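Local coordinates for protein laccase (Botrytis aclada, PDB 3SQR) that oxidises phenolic substrates such as hydroquinones with its copper ions, reducing dioxygen to water, and probably acts in lignin breakdown and detoxification of its products, at residues 388-393 against 435-440. Numbering follows the deposited sequence.
Sequences SLVDEQ and NVVALE. With NAG (2-acetamido-2-deoxy-beta-D-glucopyranose), chain I.
Val390 meets Val437 across the two facing sheets of a cupredoxin-type beta-sandwich in this multicopper oxidase: strand 387-398 belongs to one sheet, strand 436-439 lies at the border of the other. A CA separation of 8.5 Å and the absence of any direct hydrogen bond between the segments mark sheet-on-sheet packing, not strand pairing. The methyl contact is CG1 of Val390 to CG1 of Val437, 4.2 Å; with CG1 anti to the backbone N in both valines (chi1 165° and 170°), the same branch of each does the touching. Asp391 contributes its backbone: Asp391 O accepts a hydrogen bond from NAG N2 at 2.6 Å, with an N-H...O angle of 149°, so the acetamido group of this protein-attached glycan lies against the strand. The side chains of Glu392 and Val437 approach each other from opposite directions, Glu392 on a chain extended beyond CG, and its carboxylate has both oxygens engaged. OE1 is hydrogen-bonded to Tyr451 on the adjacent strand 448-455, while OE2 accepts from a water that also donates, weakly, to Asn435 O, linking Glu392 to the turn just before strand 436-439. Met538 of strand 537-542 touches both Glu392 and Val437. Glu392 OE2 itself lies 3.6 Å from CG2 of Val437 and equally far from the acetyl methyl C8 of the sugar.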
loop_
_atom_site.group_PDB
_atom_site.type_symbol
_atom_site.label_atom_id
_atom_site.label_comp_id
_atom_site.label_asym_id
_atom_site.label_seq_id
_atom_site.Cartn_x
_atom_site.Cartn_y
_atom_site.Cartn_z
ATOM N N SER A 388 12.785 23.003 -3.222
ATOM C CA SER A 388 14.061 22.702 -2.598
ATOM C C SER A 388 14.305 21.195 -2.780
ATOM O O SER A 388 13.345 20.426 -2.807
ATOM C CB SER A 388 14.073 23.039 -1.122
ATOM O OG SER A 388 13.378 22.064 -0.371
ATOM N N LEU A 389 15.560 20.825 -2.989
ATOM C CA LEU A 389 15.914 19.438 -3.237
ATOM C C LEU A 389 16.509 18.799 -1.996
ATOM O O LEU A 389 17.415 19.321 -1.356
ATOM C CB LEU A 389 16.879 19.353 -4.407
ATOM C CG LEU A 389 17.016 17.893 -4.892
ATOM C CD1 LEU A 389 17.088 17.796 -6.399
ATOM C CD2 LEU A 389 18.147 17.224 -4.166
ATOM N N VAL A 390 16.003 17.644 -1.616
ATOM C CA VAL A 390 16.566 16.927 -0.506
ATOM C C VAL A 390 17.050 15.614 -1.076
ATOM O O VAL A 390 16.326 14.967 -1.798
ATOM C CB VAL A 390 15.532 16.667 0.590
ATOM C CG1 VAL A 390 16.016 15.626 1.570
ATOM C CG2 VAL A 390 15.171 17.996 1.323
ATOM N N ASP A 391 18.272 15.230 -0.730
ATOM C CA ASP A 391 18.862 14.025 -1.291
ATOM C C ASP A 391 19.164 13.089 -0.151
ATOM O O ASP A 391 19.737 13.470 0.883
ATOM C CB ASP A 391 20.158 14.316 -2.102
ATOM C CG ASP A 391 20.893 13.003 -2.515
ATOM O OD1 ASP A 391 20.447 12.392 -3.476
ATOM O OD2 ASP A 391 21.857 12.582 -1.839
ATOM N N GLU A 392 18.767 11.834 -0.319
ATOM C CA GLU A 392 19.072 10.820 0.638
ATOM C C GLU A 392 19.473 9.533 -0.088
ATOM O O GLU A 392 19.084 9.291 -1.220
ATOM C CB GLU A 392 17.908 10.610 1.594
ATOM C CG GLU A 392 17.780 11.834 2.571
ATOM C CD GLU A 392 17.111 11.505 3.814
ATOM O OE1 GLU A 392 16.047 10.832 3.761
ATOM O OE2 GLU A 392 17.620 11.961 4.859
ATOM N N GLN A 393 20.275 8.763 0.612
ATOM C CA GLN A 393 20.957 7.619 0.040
ATOM C C GLN A 393 20.756 6.392 0.858
ATOM O O GLN A 393 21.045 6.343 2.058
ATOM C CB GLN A 393 22.454 7.918 -0.110
ATOM C CG GLN A 393 22.702 9.193 -0.895
ATOM C CD GLN A 393 24.173 9.534 -0.966
ATOM O OE1 GLN A 393 24.950 9.155 -0.107
ATOM N NE2 GLN A 393 24.547 10.225 -1.983
ATOM N N ASN A 435 15.212 9.442 11.671
ATOM C CA ASN A 435 15.420 9.840 10.289
ATOM C C ASN A 435 14.529 11.004 9.819
ATOM O O ASN A 435 13.979 11.022 8.686
ATOM C CB ASN A 435 15.296 8.624 9.387
ATOM C CG ASN A 435 16.418 7.667 9.575
ATOM O OD1 ASN A 435 17.325 7.914 10.384
ATOM N ND2 ASN A 435 16.401 6.576 8.825
ATOM N N VAL A 436 14.460 12.054 10.643
ATOM C CA VAL A 436 13.585 13.188 10.349
ATOM C C VAL A 436 14.228 14.106 9.339
ATOM O O VAL A 436 15.362 14.542 9.498
ATOM C CB VAL A 436 13.134 13.995 11.606
ATOM C CG1 VAL A 436 12.426 15.278 11.187
ATOM C CG2 VAL A 436 12.262 13.150 12.471
ATOM N N VAL A 437 13.501 14.429 8.295
ATOM C CA VAL A 437 13.849 15.554 7.465
ATOM C C VAL A 437 12.800 16.620 7.754
ATOM O O VAL A 437 11.587 16.401 7.571
ATOM C CB VAL A 437 13.788 15.222 5.997
ATOM C CG1 VAL A 437 13.928 16.465 5.140
ATOM C CG2 VAL A 437 14.812 14.147 5.620
ATOM N N ALA A 438 13.262 17.798 8.153
ATOM C CA ALA A 438 12.354 18.912 8.414
ATOM C C ALA A 438 12.056 19.635 7.118
ATOM O O ALA A 438 12.962 19.929 6.345
ATOM C CB ALA A 438 12.971 19.930 9.481
ATOM N N LEU A 439 10.794 19.890 6.857
ATOM C CA LEU A 439 10.389 20.640 5.691
ATOM C C LEU A 439 9.694 21.900 6.190
ATOM O O LEU A 439 8.814 21.859 7.052
ATOM C CB LEU A 439 9.425 19.859 4.801
ATOM C CG LEU A 439 9.906 18.511 4.261
ATOM C CD1 LEU A 439 8.756 17.849 3.478
ATOM C CD2 LEU A 439 11.103 18.645 3.401
ATOM N N GLU A 440 10.076 23.027 5.620
ATOM C CA GLU A 440 9.460 24.313 6.012
ATOM C C GLU A 440 9.449 25.122 4.749
ATOM O O GLU A 440 10.381 25.014 3.952
ATOM C CB GLU A 440 10.294 25.051 7.076
ATOM C CG GLU A 440 10.313 24.453 8.449
ATOM C CD GLU A 440 8.989 24.556 9.205
ATOM O OE1 GLU A 440 8.005 25.216 8.760
ATOM O OE2 GLU A 440 8.951 23.926 10.266
HETATM C C1 NAG I . 22.623 12.637 2.609
HETATM C C2 NAG I . 22.333 14.130 2.673
HETATM C C3 NAG I . 22.738 14.767 1.353
HETATM C C4 NAG I . 24.179 14.437 1.019
HETATM C C5 NAG I . 24.302 12.916 0.931
HETATM C C6 NAG I . 25.727 12.481 0.544
HETATM C C7 NAG I . 20.486 14.942 4.111
HETATM C C8 NAG I . 19.017 15.262 4.255
HETATM N N2 NAG I . 20.914 14.468 2.952
HETATM O O3 NAG I . 22.570 16.148 1.517
HETATM O O4 NAG I . 24.487 14.987 -0.244
HETATM O O5 NAG I . 23.987 12.437 2.230
HETATM O O6 NAG I . 26.589 12.981 1.544
HETATM O O7 NAG I . 21.225 15.129 5.072
HETATM O O HOH W 1 16.650 11.181 7.087
#